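Local structure of redox-sensing transcriptional repressor Rex (3WGG) at residues A[88-93]-A[114-119]; A[149-154]-A[173-178]; A[136-141]-A[163-168]. The protein probably represses transcription as a DNA-binding homodimer that responds to the cellular NADH/NAD(+) balance through a Rossmann-type nucleotide-binding domain. All coordinates share one frame; numbering follows the deposited sequence.

Contact 1: A[88-93]-A[114-119]; sequences IIIGAG and GIFDIN. With 8NA (alpha-Diphosphopyridine nucleotide), chain C.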
# COMPACT_ATOMS: atom_id res chain seq x y z
N ILE A 88 -18.05 -5.62 3.04
CA ILE A 88 -18.66 -4.36 3.30
C ILE A 88 -17.59 -3.29 3.62
O ILE A 88 -16.47 -3.60 4.04
CB ILE A 88 -19.61 -4.46 4.50
CG1 ILE A 88 -18.83 -4.90 5.73
CG2 ILE A 88 -20.78 -5.38 4.17
CD1 ILE A 88 -19.77 -5.02 6.97
N ILE A 89 -17.98 -2.05 3.46
CA ILE A 89 -17.13 -0.90 3.82
C ILE A 89 -17.80 -0.12 4.93
O ILE A 89 -19.01 0.26 4.84
CB ILE A 89 -16.96 0.02 2.58
CG1 ILE A 89 -16.16 -0.73 1.48
CG2 ILE A 89 -16.29 1.40 2.94
CD1 ILE A 89 -16.17 -0.05 0.10
N ILE A 90 -17.03 0.21 5.97
CA ILE A 90 -17.61 1.09 6.98
C ILE A 90 -16.93 2.43 6.81
O ILE A 90 -15.70 2.51 6.87
CB ILE A 90 -17.38 0.57 8.41
CG1 ILE A 90 -17.47 -0.96 8.47
CG2 ILE A 90 -18.30 1.28 9.37
CD1 ILE A 90 -18.82 -1.56 8.15
N GLY A 91 -17.74 3.47 6.61
CA GLY A 91 -17.32 4.85 6.39
C GLY A 91 -17.57 5.15 4.93
O GLY A 91 -16.89 4.61 4.05
N ALA A 92 -18.53 6.01 4.65
CA ALA A 92 -18.77 6.44 3.28
C ALA A 92 -18.34 7.88 3.06
O ALA A 92 -19.02 8.64 2.40
CB ALA A 92 -20.27 6.28 2.93
N GLY A 93 -17.21 8.27 3.63
CA GLY A 93 -16.67 9.60 3.33
C GLY A 93 -15.81 9.43 2.09
O GLY A 93 -16.01 8.50 1.32
N GLY A 114 -22.47 -3.89 0.81
CA GLY A 114 -23.09 -2.83 1.60
C GLY A 114 -22.04 -1.84 2.04
O GLY A 114 -20.85 -2.17 2.09
N ILE A 115 -22.48 -0.61 2.27
CA ILE A 115 -21.63 0.43 2.80
C ILE A 115 -22.36 1.09 3.95
O ILE A 115 -23.55 1.40 3.84
CB ILE A 115 -21.31 1.47 1.74
CG1 ILE A 115 -20.89 0.78 0.46
CG2 ILE A 115 -20.25 2.51 2.22
CD1 ILE A 115 -20.83 1.78 -0.74
N PHE A 116 -21.64 1.37 5.04
CA PHE A 116 -22.26 1.83 6.25
C PHE A 116 -21.68 3.14 6.76
O PHE A 116 -20.47 3.40 6.62
CB PHE A 116 -22.17 0.74 7.33
CG PHE A 116 -22.85 -0.51 6.93
CD1 PHE A 116 -24.17 -0.74 7.29
CD2 PHE A 116 -22.20 -1.44 6.13
CE1 PHE A 116 -24.81 -1.90 6.87
CE2 PHE A 116 -22.84 -2.59 5.70
CZ PHE A 116 -24.13 -2.83 6.08
N ASP A 117 -22.55 3.98 7.31
CA ASP A 117 -22.10 5.23 7.90
C ASP A 117 -22.93 5.61 9.09
O ASP A 117 -23.98 5.02 9.32
CB ASP A 117 -22.11 6.33 6.86
CG ASP A 117 -21.07 7.41 7.16
OD1 ASP A 117 -20.01 7.36 6.52
OD2 ASP A 117 -21.29 8.29 8.03
N ILE A 118 -22.45 6.60 9.85
CA ILE A 118 -23.20 7.18 10.95
C ILE A 118 -23.95 8.44 10.53
O ILE A 118 -24.92 8.82 11.18
CB ILE A 118 -22.33 7.55 12.17
CG1 ILE A 118 -21.09 8.36 11.76
CG2 ILE A 118 -21.95 6.34 12.93
CD1 ILE A 118 -20.58 9.22 12.89
N ASN A 119 -23.48 9.08 9.47
CA ASN A 119 -24.05 10.32 8.96
C ASN A 119 -25.40 10.12 8.27
O ASN A 119 -25.45 9.60 7.14
CB ASN A 119 -23.06 10.99 7.97
CG ASN A 119 -23.48 12.41 7.57
OD1 ASN A 119 -24.59 12.86 7.90
ND2 ASN A 119 -22.61 13.11 6.84
PA 8NA C . -14.32 11.62 5.88
O1A 8NA C . -14.61 12.58 7.01
O2A 8NA C . -14.43 12.06 4.43
O5B 8NA C . -15.17 10.28 6.15
C5B 8NA C . -15.23 9.58 7.39
C4B 8NA C . -16.64 9.00 7.40
O4B 8NA C . -16.85 8.06 8.44
C3B 8NA C . -17.67 10.09 7.61
O3B 8NA C . -18.60 9.91 6.53
C2B 8NA C . -18.30 9.75 8.97
O2B 8NA C . -19.71 10.02 8.99
C1B 8NA C . -18.13 8.26 9.01
N9A 8NA C . -18.02 7.69 10.35
C8A 8NA C . -17.48 8.22 11.47
N7A 8NA C . -17.55 7.27 12.44
C5A 8NA C . -18.16 6.18 11.91
C6A 8NA C . -18.53 4.94 12.39
N6A 8NA C . -18.30 4.59 13.67
N1A 8NA C . -19.15 4.07 11.57
C2A 8NA C . -19.44 4.37 10.29
N3A 8NA C . -19.13 5.57 9.81
C4A 8NA C . -18.48 6.47 10.59
O3 8NA C . -12.77 11.11 6.09
PN 8NA C . -12.01 10.28 4.92
O1N 8NA C . -11.30 11.24 4.02
O2N 8NA C . -12.98 9.32 4.25
O5D 8NA C . -10.85 9.50 5.74
C5D 8NA C . -11.08 8.39 6.63
C4D 8NA C . -9.77 8.00 7.35
O4D 8NA C . -8.64 8.29 6.49
C3D 8NA C . -9.48 8.77 8.62
O3D 8NA C . -8.72 7.92 9.52
C2D 8NA C . -8.55 9.88 8.18
O2D 8NA C . -7.71 10.13 9.29
C1D 8NA C . -7.77 9.32 6.98
N1N 8NA C . -6.47 8.65 7.29
C2N 8NA C . -5.32 9.41 7.45
C3N 8NA C . -4.11 8.89 7.73
C7N 8NA C . -2.98 9.82 7.88
O7N 8NA C . -3.17 11.02 7.99
N7N 8NA C . -1.76 9.28 7.85
C4N 8NA C . -3.92 7.39 7.85
C5N 8NA C . -5.23 6.65 7.61
C6N 8NA C . -6.39 7.27 7.35
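D117 OD1 takes the backbone N-H of A92 at 2.7 Å on its anti lone pair. Both belong to the dinucleotide site of a Rossmann fold, where the glycine-rich turn after strand 85-90 faces an acidic residue at the end of strand 110-117. The same OD1 accepts O3B of the nucleotide's adenosine ribose, while OD2 accepts O2B at 2.5 Å, a two-pronged grip on the ribose diol. OD2 also receives N119 N in an Asx turn, again on its anti lone pair, and together with the bond from A92 N this holds the rotation of the carboxylate. With CG anti to the backbone N (chi1 -152°), the carboxylate reaches over to the turn. Behind it the strands pair in parallel: F116 N donates to I89 O, and G91 N to F116 O at 2.7 Å. On the face of the sheet that carries I89 and I115, I115 CG2 meets I89 CB and, beyond the strand end, A92 CB. On the other, the F116 ring receives I88 CG2 at its edge, 3.8 Å from CE2, and I90 CD1 obliquely at CD2. The other branch of I90 serves the ligand, its CG2 resting 3.4 Å from C2A of the adenine.

Contact 2: A[149-154]-A[173-178]; sequences IGILCI and AIWNFL. With 8NA (alpha-Diphosphopyridine nucleotide), chain C.
Strands 149-152 and 173-176 are the two parallel strands of a beta-alpha-beta crossover in the Rossmann domain, joined through helix 159-168. G150 N donates to A173 O, W175 N to G150 O at 2.8 Å, and L152 N to W175 O; beyond the paired strands F177 N still reaches L152 O, lying in its carbonyl plane. On one face of the sheet I151 lies alongside W175, its CG2 3.8 Å from CE3 and its CG1 at the edge of the indole in the ring plane. CE2 of F177 sits over the rim of one indole face, while W175 CZ3 comes in at the edge of the phenyl ring. I151 CG2 also meets that phenyl edge, and C153 SG approaches the F177 ring obliquely, 4.8 Å from its centroid. The opposite face carries L152, whose CD1 crosses to I174 CG2 at 3.7 Å. N176 has CG anti to its backbone N (chi1 162°), which brings OD1 back over its own turn to accept L178 N at 2.8 Å in an Asx turn, the donor standing above the carbonyl plane. Its ND2 bonds to N192 OD1 and, weakly, to L178 O. Replacing N176 with a leucine would probably leave L178 N and N192 OD1 without these mates and let the turn leading into L178 shift. At the nucleotide, F177 O comes within 3.0 Å of C5N and I154 O receives O3D in a weak bond. Strand 85-90 borders strand 149-152 and strand 189-192 borders strand 173-176; helix 159-168 packs on the L152 face, while W175 NE1 on the other bonds to S198 OG of the second subunit.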
# COMPACT_ATOMS: atom_id res chain seq x y z
N ILE A 149 -15.48 -9.99 4.64
CA ILE A 149 -14.46 -8.99 4.91
C ILE A 149 -15.07 -7.66 5.28
O ILE A 149 -15.99 -7.19 4.60
CB ILE A 149 -13.50 -8.84 3.68
CG1 ILE A 149 -12.84 -10.19 3.38
CG2 ILE A 149 -12.41 -7.77 3.95
CD1 ILE A 149 -12.17 -10.24 2.04
N GLY A 150 -14.58 -7.04 6.36
CA GLY A 150 -14.99 -5.67 6.68
C GLY A 150 -13.85 -4.71 6.39
O GLY A 150 -12.72 -4.88 6.85
N ILE A 151 -14.15 -3.66 5.64
CA ILE A 151 -13.16 -2.68 5.27
C ILE A 151 -13.44 -1.40 6.06
O ILE A 151 -14.55 -0.83 5.97
CB ILE A 151 -13.20 -2.42 3.74
CG1 ILE A 151 -13.06 -3.75 2.97
CG2 ILE A 151 -12.12 -1.34 3.33
CD1 ILE A 151 -13.43 -3.62 1.40
N LEU A 152 -12.46 -0.96 6.85
CA LEU A 152 -12.65 0.19 7.72
C LEU A 152 -12.07 1.45 7.16
O LEU A 152 -10.83 1.55 6.99
CB LEU A 152 -11.98 -0.05 9.06
CG LEU A 152 -12.57 -1.17 9.88
CD1 LEU A 152 -11.71 -1.20 11.11
CD2 LEU A 152 -14.01 -0.78 10.17
N CYS A 153 -12.95 2.42 6.93
CA CYS A 153 -12.59 3.71 6.32
C CYS A 153 -13.18 4.86 7.16
O CYS A 153 -13.68 5.89 6.64
CB CYS A 153 -13.07 3.76 4.88
SG CYS A 153 -12.42 2.44 3.82
N ILE A 154 -13.09 4.67 8.48
CA ILE A 154 -13.63 5.63 9.44
C ILE A 154 -12.51 6.34 10.18
O ILE A 154 -11.38 5.92 10.09
CB ILE A 154 -14.53 4.94 10.46
CG1 ILE A 154 -13.77 3.83 11.21
CG2 ILE A 154 -15.80 4.43 9.78
CD1 ILE A 154 -14.43 3.37 12.45
N ALA A 173 -12.37 -11.21 8.54
CA ALA A 173 -11.18 -10.45 8.20
C ALA A 173 -11.54 -8.99 8.17
O ALA A 173 -12.67 -8.67 7.79
CB ALA A 173 -10.60 -10.89 6.82
N ILE A 174 -10.61 -8.15 8.60
CA ILE A 174 -10.76 -6.72 8.57
C ILE A 174 -9.60 -6.10 7.75
O ILE A 174 -8.45 -6.45 7.95
CB ILE A 174 -10.81 -6.14 9.96
CG1 ILE A 174 -12.10 -6.61 10.65
CG2 ILE A 174 -10.68 -4.58 9.90
CD1 ILE A 174 -12.19 -6.28 12.15
N TRP A 175 -9.93 -5.29 6.75
CA TRP A 175 -8.90 -4.64 5.97
C TRP A 175 -8.96 -3.22 6.46
O TRP A 175 -9.94 -2.52 6.20
CB TRP A 175 -9.26 -4.72 4.48
CG TRP A 175 -8.17 -4.28 3.52
CD1 TRP A 175 -6.82 -4.43 3.68
CD2 TRP A 175 -8.37 -3.71 2.23
NE1 TRP A 175 -6.15 -3.93 2.57
CE2 TRP A 175 -7.08 -3.50 1.66
CE3 TRP A 175 -9.51 -3.32 1.50
CZ2 TRP A 175 -6.90 -2.91 0.39
CZ3 TRP A 175 -9.33 -2.79 0.21
CH2 TRP A 175 -8.03 -2.57 -0.31
N ASN A 176 -7.95 -2.82 7.24
CA ASN A 176 -8.07 -1.62 8.01
C ASN A 176 -7.24 -0.49 7.44
O ASN A 176 -6.01 -0.64 7.31
CB ASN A 176 -7.67 -1.90 9.48
CG ASN A 176 -7.35 -0.61 10.28
OD1 ASN A 176 -8.13 0.34 10.29
ND2 ASN A 176 -6.20 -0.61 10.98
N PHE A 177 -7.88 0.63 7.10
CA PHE A 177 -7.14 1.81 6.59
C PHE A 177 -6.64 2.78 7.66
O PHE A 177 -5.87 3.69 7.35
CB PHE A 177 -7.90 2.57 5.49
CG PHE A 177 -7.87 1.87 4.15
CD1 PHE A 177 -7.00 2.29 3.17
CD2 PHE A 177 -8.68 0.77 3.90
CE1 PHE A 177 -6.96 1.67 1.93
CE2 PHE A 177 -8.65 0.12 2.68
CZ PHE A 177 -7.75 0.59 1.67
N LEU A 178 -7.02 2.57 8.92
CA LEU A 178 -6.62 3.48 10.02
C LEU A 178 -5.26 3.17 10.67
O LEU A 178 -4.92 2.00 10.88
CB LEU A 178 -7.71 3.58 11.09
CG LEU A 178 -9.16 3.16 10.82
CD1 LEU A 178 -10.02 3.66 11.93
CD2 LEU A 178 -9.71 3.62 9.49
PA 8NA C . -14.32 11.62 5.88
O1A 8NA C . -14.61 12.58 7.01
O2A 8NA C . -14.43 12.06 4.43
O5B 8NA C . -15.17 10.28 6.15
C5B 8NA C . -15.23 9.58 7.39
C4B 8NA C . -16.64 9.00 7.40
O4B 8NA C . -16.85 8.06 8.44
C3B 8NA C . -17.67 10.09 7.61
O3B 8NA C . -18.60 9.91 6.53
C2B 8NA C . -18.30 9.75 8.97
O2B 8NA C . -19.71 10.02 8.99
C1B 8NA C . -18.13 8.26 9.01
N9A 8NA C . -18.02 7.69 10.35
C8A 8NA C . -17.48 8.22 11.47
N7A 8NA C . -17.55 7.27 12.44
C5A 8NA C . -18.16 6.18 11.91
C6A 8NA C . -18.53 4.94 12.39
N6A 8NA C . -18.30 4.59 13.67
N1A 8NA C . -19.15 4.07 11.57
C2A 8NA C . -19.44 4.37 10.29
N3A 8NA C . -19.13 5.57 9.81
C4A 8NA C . -18.48 6.47 10.59
O3 8NA C . -12.77 11.11 6.09
PN 8NA C . -12.01 10.28 4.92
O1N 8NA C . -11.30 11.24 4.02
O2N 8NA C . -12.98 9.32 4.25
O5D 8NA C . -10.85 9.50 5.74
C5D 8NA C . -11.08 8.39 6.63
C4D 8NA C . -9.77 8.00 7.35
O4D 8NA C . -8.64 8.29 6.49
C3D 8NA C . -9.48 8.77 8.62
O3D 8NA C . -8.72 7.92 9.52
C2D 8NA C . -8.55 9.88 8.18
O2D 8NA C . -7.71 10.13 9.29
C1D 8NA C . -7.77 9.32 6.98
N1N 8NA C . -6.47 8.65 7.29
C2N 8NA C . -5.32 9.41 7.45
C3N 8NA C . -4.11 8.89 7.73
C7N 8NA C . -2.98 9.82 7.88
O7N 8NA C . -3.17 11.02 7.99
N7N 8NA C . -1.76 9.28 7.85
C4N 8NA C . -3.92 7.39 7.85
C5N 8NA C . -5.23 6.65 7.61
C6N 8NA C . -6.39 7.27 7.35

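Contact 3: A[136-141]-A[163-168]; sequences ETVEDF and ADRLVR
E139 OE2 receives NE of R165 at 2.8 Å in a nearly straight salt bridge (165°), its anti lone pair meeting the N-H close to the guanidinium plane. The carboxylate is turned 59° from that plane, and the bridge is one oxygen to one nitrogen. NH2 donates its N-H on the side of NH1 to E136 O at 3.0 Å, from above the carbonyl plane, and NH1 goes to the backbone oxygen of V135. R165 thus spends all three of its nitrogens on the neighbouring segment and the loop just before it, and the group is held against turning about its chain. A bend at chi3 (71°) swings the guanidinium across E139 to reach these acceptors. V138 CG1 lies over the rim of one guanidinium face, 3.6 Å above it. These groups join helix 138-144, with the 3-10 turn leading into it, to helix 159-168, two neighbouring helices packed on the same side of the Rossmann sheet. Deeper toward the sheet, V138 CG2 meets L166 CD2 at 4.1 Å, the side chains crossing at about a right angle, and both residues rest on I90 of strand 85-90. E136, seen to bind zinc in this protein, brings OE2 to 4.4 Å from R165 NH2, well out of the guanidinium plane, where it would add only an electrostatic attraction. OE1 of E139 touches R168 CB at 3.8 Å.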
# COMPACT_ATOMS: atom_id res chain seq x y z
N GLU A 136 -25.80 1.26 12.24
CA GLU A 136 -26.55 0.65 13.35
C GLU A 136 -26.97 -0.77 12.98
O GLU A 136 -26.90 -1.69 13.81
CB GLU A 136 -27.77 1.52 13.70
CG GLU A 136 -28.48 1.08 14.93
CD GLU A 136 -27.49 0.94 16.08
OE1 GLU A 136 -26.61 1.83 16.24
OE2 GLU A 136 -27.58 -0.08 16.80
N THR A 137 -27.31 -0.97 11.71
CA THR A 137 -27.80 -2.24 11.20
C THR A 137 -26.69 -3.22 10.84
O THR A 137 -26.98 -4.32 10.38
CB THR A 137 -28.70 -2.06 9.95
OG1 THR A 137 -27.92 -1.51 8.85
CG2 THR A 137 -29.89 -1.13 10.26
N VAL A 138 -25.43 -2.85 11.05
CA VAL A 138 -24.35 -3.60 10.38
C VAL A 138 -24.25 -5.03 10.92
O VAL A 138 -23.98 -5.95 10.18
CB VAL A 138 -22.98 -2.90 10.46
CG1 VAL A 138 -22.37 -3.09 11.85
CG2 VAL A 138 -22.06 -3.46 9.38
N GLU A 139 -24.49 -5.21 12.22
CA GLU A 139 -24.33 -6.53 12.83
C GLU A 139 -25.36 -7.50 12.26
O GLU A 139 -25.03 -8.61 11.84
CB GLU A 139 -24.36 -6.50 14.36
CG GLU A 139 -23.03 -6.04 14.95
CD GLU A 139 -22.94 -6.15 16.49
OE1 GLU A 139 -22.88 -7.27 17.04
OE2 GLU A 139 -22.83 -5.10 17.14
N ASP A 140 -26.60 -7.02 12.19
CA ASP A 140 -27.66 -7.70 11.48
C ASP A 140 -27.32 -8.02 10.03
O ASP A 140 -27.45 -9.17 9.58
CB ASP A 140 -28.96 -6.92 11.62
CG ASP A 140 -29.60 -7.12 13.01
OD1 ASP A 140 -29.04 -7.90 13.83
OD2 ASP A 140 -30.66 -6.49 13.28
N PHE A 141 -26.84 -7.01 9.31
CA PHE A 141 -26.52 -7.17 7.89
C PHE A 141 -25.47 -8.25 7.67
O PHE A 141 -25.56 -8.99 6.68
CB PHE A 141 -26.07 -5.83 7.31
CG PHE A 141 -25.91 -5.84 5.81
CD1 PHE A 141 -26.94 -5.38 5.00
CD2 PHE A 141 -24.74 -6.31 5.23
CE1 PHE A 141 -26.79 -5.37 3.61
CE2 PHE A 141 -24.59 -6.32 3.84
CZ PHE A 141 -25.61 -5.84 3.03
N ALA A 163 -14.65 -2.20 15.11
CA ALA A 163 -14.05 -3.48 14.84
C ALA A 163 -14.68 -4.57 15.71
O ALA A 163 -14.95 -5.67 15.23
CB ALA A 163 -12.55 -3.42 15.08
N ASP A 164 -14.91 -4.26 16.99
CA ASP A 164 -15.45 -5.27 17.93
C ASP A 164 -16.81 -5.73 17.42
O ASP A 164 -17.08 -6.92 17.37
CB ASP A 164 -15.57 -4.69 19.34
CG ASP A 164 -14.22 -4.41 19.98
OD1 ASP A 164 -13.17 -4.89 19.49
OD2 ASP A 164 -14.19 -3.70 21.01
N ARG A 165 -17.66 -4.79 17.02
CA ARG A 165 -18.94 -5.14 16.40
C ARG A 165 -18.83 -6.06 15.18
O ARG A 165 -19.60 -7.01 15.03
CB ARG A 165 -19.69 -3.87 16.02
CG ARG A 165 -20.14 -3.06 17.21
CD ARG A 165 -21.06 -1.92 16.78
NE ARG A 165 -22.34 -2.46 16.34
CZ ARG A 165 -23.16 -1.89 15.46
NH1 ARG A 165 -22.82 -0.74 14.88
NH2 ARG A 165 -24.31 -2.50 15.16
N LEU A 166 -17.89 -5.78 14.26
CA LEU A 166 -17.75 -6.67 13.11
C LEU A 166 -17.31 -8.04 13.59
O LEU A 166 -17.73 -9.09 13.07
CB LEU A 166 -16.76 -6.11 12.07
CG LEU A 166 -17.00 -4.68 11.56
CD1 LEU A 166 -15.86 -4.19 10.62
CD2 LEU A 166 -18.40 -4.44 10.95
N VAL A 167 -16.42 -8.06 14.57
CA VAL A 167 -15.94 -9.37 15.06
C VAL A 167 -17.09 -10.16 15.71
O VAL A 167 -17.28 -11.34 15.42
CB VAL A 167 -14.73 -9.22 15.98
CG1 VAL A 167 -14.42 -10.54 16.74
CG2 VAL A 167 -13.51 -8.79 15.15
N ARG A 168 -17.92 -9.48 16.51
CA ARG A 168 -19.04 -10.19 17.19
C ARG A 168 -20.00 -10.81 16.17
O ARG A 168 -20.55 -11.92 16.38
CB ARG A 168 -19.83 -9.24 18.08
CG ARG A 168 -19.12 -8.82 19.39
CD ARG A 168 -19.00 -10.02 20.36
NE ARG A 168 -20.32 -10.49 20.81
CZ ARG A 168 -21.16 -9.81 21.60
NH1 ARG A 168 -22.33 -10.35 21.97
NH2 ARG A 168 -20.85 -8.58 22.04

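How the contacts relate
All three contacts lie in the Rossmann-type domain, their centres 11 to 13 Å apart. Contact 1 closes before the others open; contacts 2 and 3 then interleave, because strand 149-152 follows helix 138-144 and precedes helix 159-168. Contacts 1 and 2 share one sheet, strands 85-90 and 149-152 being neighbours through bonds such as I90 N to I151 O, and both reach the same nucleotide at the carboxyl ends of their strands. Contact 3 covers that sheet: the F141 ring meets the F116 ring of contact 1 edge-to-face, and L166 packs on L152 of contact 2. The helix pair therefore backs the strands that carry the nucleotide site, while contact 2 also touches the second subunit.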